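Local coordinates for protein tryptophan halogenase (Shewanella frigidimarina, PDB 2PYX) that is probably a flavin-dependent halogenase of the tryptophan halogenase family, binding FAD and perhaps chlorinating the indole ring of tryptophan, at residues Phe356-Trp370 and His400-Tyr412. Residues are numbered along the deposited sequence; the frame is centred on the assembly and turned at random.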
loop_
_atom_site.group_PDB
_atom_site.type_symbol
_atom_site.label_atom_id
_atom_site.label_comp_id
_atom_site.label_asym_id
_atom_site.label_seq_id
_atom_site.Cartn_x
_atom_site.Cartn_y
_atom_site.Cartn_z
ATOM N N PHE A 356 -1.994 3.018 11.221
ATOM C CA PHE A 356 -1.077 2.014 10.752
ATOM C C PHE A 356 -1.536 0.659 11.207
ATOM O O PHE A 356 -1.881 0.470 12.387
ATOM C CB PHE A 356 0.314 2.264 11.294
ATOM C CG PHE A 356 1.340 1.306 10.757
ATOM C CD1 PHE A 356 1.782 1.414 9.456
ATOM C CD2 PHE A 356 1.792 0.261 11.532
ATOM C CE1 PHE A 356 2.712 0.511 8.943
ATOM C CE2 PHE A 356 2.723 -0.649 11.032
ATOM C CZ PHE A 356 3.164 -0.530 9.739
ATOM N N ILE A 357 -1.410 -0.305 10.309
ATOM C CA ILE A 357 -1.666 -1.699 10.623
ATOM C C ILE A 357 -0.566 -2.525 9.956
ATOM O O ILE A 357 0.249 -1.987 9.199
ATOM C CB ILE A 357 -3.040 -2.127 10.090
ATOM C CG1 ILE A 357 -3.151 -1.670 8.602
ATOM C CG2 ILE A 357 -4.166 -1.467 10.938
ATOM C CD1 ILE A 357 -4.176 -2.279 7.883
ATOM N N GLU A 358 -0.590 -3.841 10.168
ATOM C CA GLU A 358 0.304 -4.731 9.424
ATOM C C GLU A 358 0.293 -4.431 7.919
ATOM O O GLU A 358 -0.755 -4.045 7.347
ATOM C CB GLU A 358 -0.151 -6.187 9.634
ATOM C CG GLU A 358 -1.528 -6.486 9.059
ATOM C CD GLU A 358 -2.062 -7.758 9.608
ATOM O OE1 GLU A 358 -2.450 -7.760 10.794
ATOM O OE2 GLU A 358 -2.002 -8.779 8.871
ATOM N N PRO A 359 1.419 -4.648 7.238
ATOM C CA PRO A 359 1.553 -4.355 5.810
ATOM C C PRO A 359 0.929 -5.377 4.869
ATOM O O PRO A 359 1.344 -5.494 3.708
ATOM C CB PRO A 359 3.074 -4.314 5.624
ATOM C CG PRO A 359 3.572 -5.232 6.643
ATOM C CD PRO A 359 2.701 -5.081 7.835
ATOM N N LEU A 360 -0.102 -6.087 5.341
ATOM C CA LEU A 360 -0.851 -6.999 4.502
ATOM C C LEU A 360 -1.576 -6.113 3.502
ATOM O O LEU A 360 -2.319 -5.205 3.878
ATOM C CB LEU A 360 -1.866 -7.776 5.324
ATOM C CG LEU A 360 -2.732 -8.855 4.674
ATOM C CD1 LEU A 360 -1.870 -9.898 4.059
ATOM C CD2 LEU A 360 -3.652 -9.505 5.677
ATOM N N GLU A 361 -1.372 -6.393 2.243
ATOM C CA GLU A 361 -1.900 -5.621 1.127
ATOM C C GLU A 361 -1.303 -4.213 1.010
ATOM O O GLU A 361 -1.840 -3.393 0.237
ATOM C CB GLU A 361 -3.427 -5.579 1.092
ATOM C CG GLU A 361 -4.043 -6.951 0.906
ATOM C CD GLU A 361 -3.898 -7.507 -0.497
ATOM O OE1 GLU A 361 -3.448 -6.767 -1.405
ATOM O OE2 GLU A 361 -4.237 -8.685 -0.683
ATOM N N ALA A 362 -0.225 -3.921 1.737
ATOM C CA ALA A 362 0.578 -2.729 1.497
ATOM C C ALA A 362 -0.268 -1.444 1.462
ATOM O O ALA A 362 -0.252 -0.679 0.492
ATOM C CB ALA A 362 1.436 -2.915 0.210
ATOM N N SER A 363 -0.973 -1.171 2.539
ATOM C CA SER A 363 -1.826 0.004 2.583
ATOM C C SER A 363 -1.078 1.275 2.887
ATOM O O SER A 363 -1.581 2.363 2.621
ATOM C CB SER A 363 -2.984 -0.183 3.577
ATOM O OG SER A 363 -2.522 -0.330 4.897
ATOM N N ALA A 364 0.140 1.180 3.393
ATOM C CA ALA A 364 0.779 2.379 3.984
ATOM C C ALA A 364 1.081 3.475 2.959
ATOM O O ALA A 364 0.659 4.634 3.141
ATOM C CB ALA A 364 2.011 2.018 4.764
ATOM N N LEU A 365 1.847 3.146 1.911
ATOM C CA LEU A 365 2.129 4.193 0.892
ATOM C C LEU A 365 0.860 4.585 0.117
ATOM O O LEU A 365 0.686 5.743 -0.265
ATOM C CB LEU A 365 3.241 3.760 -0.051
ATOM C CG LEU A 365 4.639 3.886 0.554
ATOM C CD1 LEU A 365 5.663 3.156 -0.322
ATOM C CD2 LEU A 365 5.019 5.347 0.717
ATOM N N ALA A 366 -0.035 3.630 -0.121
ATOM C CA ALA A 366 -1.318 3.940 -0.799
ATOM C C ALA A 366 -2.102 5.009 -0.052
ATOM O O ALA A 366 -2.704 5.895 -0.671
ATOM C CB ALA A 366 -2.148 2.678 -0.892
ATOM N N LEU A 367 -2.148 4.917 1.274
ATOM C CA LEU A 367 -2.868 5.924 2.088
ATOM C C LEU A 367 -2.152 7.281 2.054
ATOM O O LEU A 367 -2.810 8.321 2.025
ATOM C CB LEU A 367 -3.032 5.456 3.518
ATOM C CG LEU A 367 -4.090 4.378 3.743
ATOM C CD1 LEU A 367 -3.904 3.699 5.112
ATOM C CD2 LEU A 367 -5.465 5.047 3.597
ATOM N N ILE A 368 -0.821 7.280 2.096
ATOM C CA ILE A 368 -0.076 8.512 1.944
ATOM C C ILE A 368 -0.446 9.196 0.605
ATOM O O ILE A 368 -0.765 10.406 0.539
ATOM C CB ILE A 368 1.441 8.258 2.074
ATOM C CG1 ILE A 368 1.800 8.010 3.536
ATOM C CG2 ILE A 368 2.229 9.421 1.525
ATOM C CD1 ILE A 368 3.183 7.354 3.711
ATOM N N GLU A 369 -0.393 8.428 -0.484
ATOM C CA GLU A 369 -0.713 8.969 -1.809
ATOM C C GLU A 369 -2.153 9.479 -1.833
ATOM O O GLU A 369 -2.410 10.517 -2.401
ATOM C CB GLU A 369 -0.569 7.873 -2.851
ATOM C CG GLU A 369 0.813 7.313 -3.118
ATOM C CD GLU A 369 0.669 6.238 -4.186
ATOM O OE1 GLU A 369 0.666 6.592 -5.363
ATOM O OE2 GLU A 369 0.488 5.048 -3.841
ATOM N N TRP A 370 -3.093 8.714 -1.281
ATOM C CA TRP A 370 -4.490 9.124 -1.303
ATOM C C TRP A 370 -4.637 10.437 -0.543
ATOM O O TRP A 370 -5.260 11.373 -1.017
ATOM C CB TRP A 370 -5.443 8.047 -0.703
ATOM C CG TRP A 370 -6.785 8.634 -0.560
ATOM C CD1 TRP A 370 -7.707 8.839 -1.574
ATOM C CD2 TRP A 370 -7.355 9.226 0.615
ATOM N NE1 TRP A 370 -8.800 9.498 -1.085
ATOM C CE2 TRP A 370 -8.627 9.745 0.254
ATOM C CE3 TRP A 370 -6.949 9.345 1.941
ATOM C CZ2 TRP A 370 -9.435 10.424 1.162
ATOM C CZ3 TRP A 370 -7.779 9.987 2.840
ATOM C CH2 TRP A 370 -9.007 10.529 2.443
ATOM N N HIS A 400 -12.333 4.456 3.650
ATOM C CA HIS A 400 -11.079 3.741 3.302
ATOM C C HIS A 400 -10.615 2.830 4.403
ATOM O O HIS A 400 -10.282 1.665 4.141
ATOM C CB HIS A 400 -9.970 4.696 2.949
ATOM C CG HIS A 400 -10.155 5.370 1.623
ATOM N ND1 HIS A 400 -10.825 4.789 0.564
ATOM C CD2 HIS A 400 -9.674 6.555 1.168
ATOM C CE1 HIS A 400 -10.764 5.611 -0.481
ATOM N NE2 HIS A 400 -10.083 6.691 -0.136
ATOM N N TRP A 401 -10.601 3.340 5.624
ATOM C CA TRP A 401 -10.115 2.516 6.767
ATOM C C TRP A 401 -11.049 1.354 7.044
ATOM O O TRP A 401 -10.604 0.242 7.329
ATOM C CB TRP A 401 -9.803 3.379 7.994
ATOM C CG TRP A 401 -8.400 3.875 7.952
ATOM C CD1 TRP A 401 -7.950 5.139 7.614
ATOM C CD2 TRP A 401 -7.244 3.105 8.225
ATOM N NE1 TRP A 401 -6.585 5.181 7.707
ATOM C CE2 TRP A 401 -6.130 3.943 8.113
ATOM C CE3 TRP A 401 -7.051 1.772 8.631
ATOM C CZ2 TRP A 401 -4.837 3.472 8.319
ATOM C CZ3 TRP A 401 -5.754 1.328 8.849
ATOM C CH2 TRP A 401 -4.681 2.177 8.686
ATOM N N GLN A 402 -12.346 1.560 6.943
ATOM C CA GLN A 402 -13.272 0.422 7.111
ATOM C C GLN A 402 -12.981 -0.626 6.042
ATOM O O GLN A 402 -12.973 -1.818 6.342
ATOM C CB GLN A 402 -14.738 0.867 7.089
ATOM C CG GLN A 402 -15.744 -0.300 7.093
ATOM C CD GLN A 402 -17.227 0.145 7.081
ATOM O OE1 GLN A 402 -17.920 0.085 8.096
ATOM N NE2 GLN A 402 -17.709 0.575 5.919
ATOM N N GLN A 403 -12.772 -0.199 4.798
ATOM C CA GLN A 403 -12.496 -1.114 3.711
ATOM C C GLN A 403 -11.189 -1.834 3.921
ATOM O O GLN A 403 -11.104 -3.047 3.644
ATOM C CB GLN A 403 -12.460 -0.399 2.377
ATOM C CG GLN A 403 -12.528 -1.387 1.247
ATOM C CD GLN A 403 -12.256 -0.826 -0.115
ATOM O OE1 GLN A 403 -11.274 -0.122 -0.345
ATOM N NE2 GLN A 403 -13.111 -1.242 -1.083
ATOM N N ILE A 404 -10.158 -1.137 4.400
ATOM C CA ILE A 404 -8.849 -1.770 4.612
ATOM C C ILE A 404 -9.010 -2.850 5.681
ATOM O O ILE A 404 -8.563 -3.977 5.524
ATOM C CB ILE A 404 -7.812 -0.716 5.044
ATOM C CG1 ILE A 404 -7.402 0.149 3.861
ATOM C CG2 ILE A 404 -6.620 -1.401 5.681
ATOM C CD1 ILE A 404 -6.777 1.429 4.244
ATOM N N ILE A 405 -9.653 -2.528 6.797
ATOM C CA ILE A 405 -9.762 -3.488 7.878
ATOM C C ILE A 405 -10.542 -4.728 7.402
ATOM O O ILE A 405 -10.165 -5.894 7.638
ATOM C CB ILE A 405 -10.357 -2.885 9.147
ATOM C CG1 ILE A 405 -9.476 -1.755 9.688
ATOM C CG2 ILE A 405 -10.549 -3.988 10.221
ATOM C CD1 ILE A 405 -8.059 -2.172 9.965
ATOM N N ASP A 406 -11.632 -4.480 6.692
ATOM C CA ASP A 406 -12.469 -5.575 6.251
ATOM C C ASP A 406 -11.739 -6.425 5.211
ATOM O O ASP A 406 -11.822 -7.658 5.224
ATOM C CB ASP A 406 -13.774 -5.051 5.617
ATOM C CG ASP A 406 -14.758 -4.537 6.637
ATOM O OD1 ASP A 406 -14.506 -4.600 7.868
ATOM O OD2 ASP A 406 -15.845 -4.055 6.166
ATOM N N PHE A 407 -11.046 -5.770 4.288
ATOM C CA PHE A 407 -10.342 -6.493 3.227
ATOM C C PHE A 407 -9.222 -7.351 3.824
ATOM O O PHE A 407 -9.055 -8.520 3.463
ATOM C CB PHE A 407 -9.803 -5.545 2.142
ATOM C CG PHE A 407 -9.143 -6.267 0.990
ATOM C CD1 PHE A 407 -9.775 -7.318 0.355
ATOM C CD2 PHE A 407 -7.877 -5.906 0.565
ATOM C CE1 PHE A 407 -9.162 -7.982 -0.722
ATOM C CE2 PHE A 407 -7.273 -6.547 -0.509
ATOM C CZ PHE A 407 -7.916 -7.584 -1.142
ATOM N N LEU A 408 -8.434 -6.766 4.723
ATOM C CA LEU A 408 -7.378 -7.549 5.387
ATOM C C LEU A 408 -7.968 -8.694 6.168
ATOM O O LEU A 408 -7.534 -9.826 6.051
ATOM C CB LEU A 408 -6.542 -6.663 6.287
ATOM C CG LEU A 408 -5.381 -5.953 5.588
ATOM C CD1 LEU A 408 -5.774 -5.145 4.355
ATOM C CD2 LEU A 408 -4.604 -5.093 6.586
ATOM N N LYS A 409 -9.005 -8.416 6.959
ATOM C CA LYS A 409 -9.623 -9.475 7.772
ATOM C C LYS A 409 -10.152 -10.621 6.910
ATOM O O LYS A 409 -10.079 -11.797 7.308
ATOM C CB LYS A 409 -10.739 -8.893 8.621
ATOM C CG LYS A 409 -11.451 -9.911 9.524
ATOM C CD LYS A 409 -10.459 -10.582 10.540
ATOM C CE LYS A 409 -11.223 -11.469 11.506
ATOM N NZ LYS A 409 -10.445 -11.813 12.766
ATOM N N LEU A 410 -10.704 -10.299 5.737
ATOM C CA LEU A 410 -11.180 -11.322 4.791
ATOM C C LEU A 410 -10.131 -12.407 4.548
ATOM O O LEU A 410 -10.467 -13.561 4.381
ATOM C CB LEU A 410 -11.532 -10.660 3.435
ATOM C CG LEU A 410 -12.098 -11.598 2.345
ATOM C CD1 LEU A 410 -13.394 -12.216 2.733
ATOM C CD2 LEU A 410 -12.281 -10.842 1.005
ATOM N N HIS A 411 -8.857 -12.005 4.440
ATOM C CA HIS A 411 -7.770 -12.933 4.138
ATOM C C HIS A 411 -7.701 -14.015 5.203
ATOM O O HIS A 411 -7.333 -15.168 4.891
ATOM C CB HIS A 411 -6.416 -12.241 4.066
ATOM C CG HIS A 411 -6.238 -11.291 2.912
ATOM N ND1 HIS A 411 -7.019 -10.158 2.752
ATOM C CD2 HIS A 411 -5.347 -11.283 1.892
ATOM C CE1 HIS A 411 -6.584 -9.488 1.691
ATOM N NE2 HIS A 411 -5.570 -10.146 1.153
ATOM N N TYR A 412 -7.992 -13.665 6.438
ATOM C CA TYR A 412 -7.946 -14.619 7.555
ATOM C C TYR A 412 -9.222 -15.413 7.695
ATOM O O TYR A 412 -9.209 -16.602 8.006
ATOM C CB TYR A 412 -7.699 -13.883 8.881
ATOM C CG TYR A 412 -6.384 -13.173 8.967
ATOM C CD1 TYR A 412 -5.245 -13.856 9.359
ATOM C CD2 TYR A 412 -6.231 -11.818 8.662
ATOM C CE1 TYR A 412 -4.051 -13.220 9.432
ATOM C CE2 TYR A 412 -5.013 -11.180 8.772
ATOM C CZ TYR A 412 -3.916 -11.891 9.149
ATOM O OH TYR A 412 -2.689 -11.256 9.250
#
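H400 drives the CD2–NE2 edge of its imidazole into one face of the W370 indole, a T-shaped stack with 4.3 Å between the centroids of the H400 ring and the five-membered ring of W370 and planes at 88°. W370 presents that face with CG anti to its backbone N (chi1 171°); a leucine here would remove the flat surface and is likely to leave the H400 edge poorly packed and freer to turn. The next residue, W401, meets I357 of the loop before helix 363-377 at its benzo edge, W401 CZ3 lying 3.8 Å from I357 CG2, while L367 CD1 approaches CZ2 obliquely. I404 splits its branches: CD1 rests against both methyls of L367, and CG2 touches I357 CD1. I405 CD1 adds a looser touch on I357 CG2.

These apolar contacts seat helix 363-377 and the loop before it on the antiparallel helix 383-413, in a family whose FAD-binding part is of Rossmann type; the type II turn P359-A362 faces F407 to H411. E361 in that turn is a predicted tryptophan-binding residue, its side chain about 7 Å from that of K89, the predicted active-site lysine. F407 brings CE2 to 3.5 Å from E361 CD. L408 and L360 lie flank to flank, pointing in opposite directions, and L408 puts CD1 by E361 CB. H411 gives NE2-H to the anti lone pair of E361 OE2 (2.7 Å, 154°), nearly in the imidazole plane, while ND1 donates to F407 O, so bonds at two nitrogens fix the ring's rotation. Y412 OH donates to the syn lone pair of E358 OE2 at 2.6 Å, with N253 holding the other carboxylate oxygen.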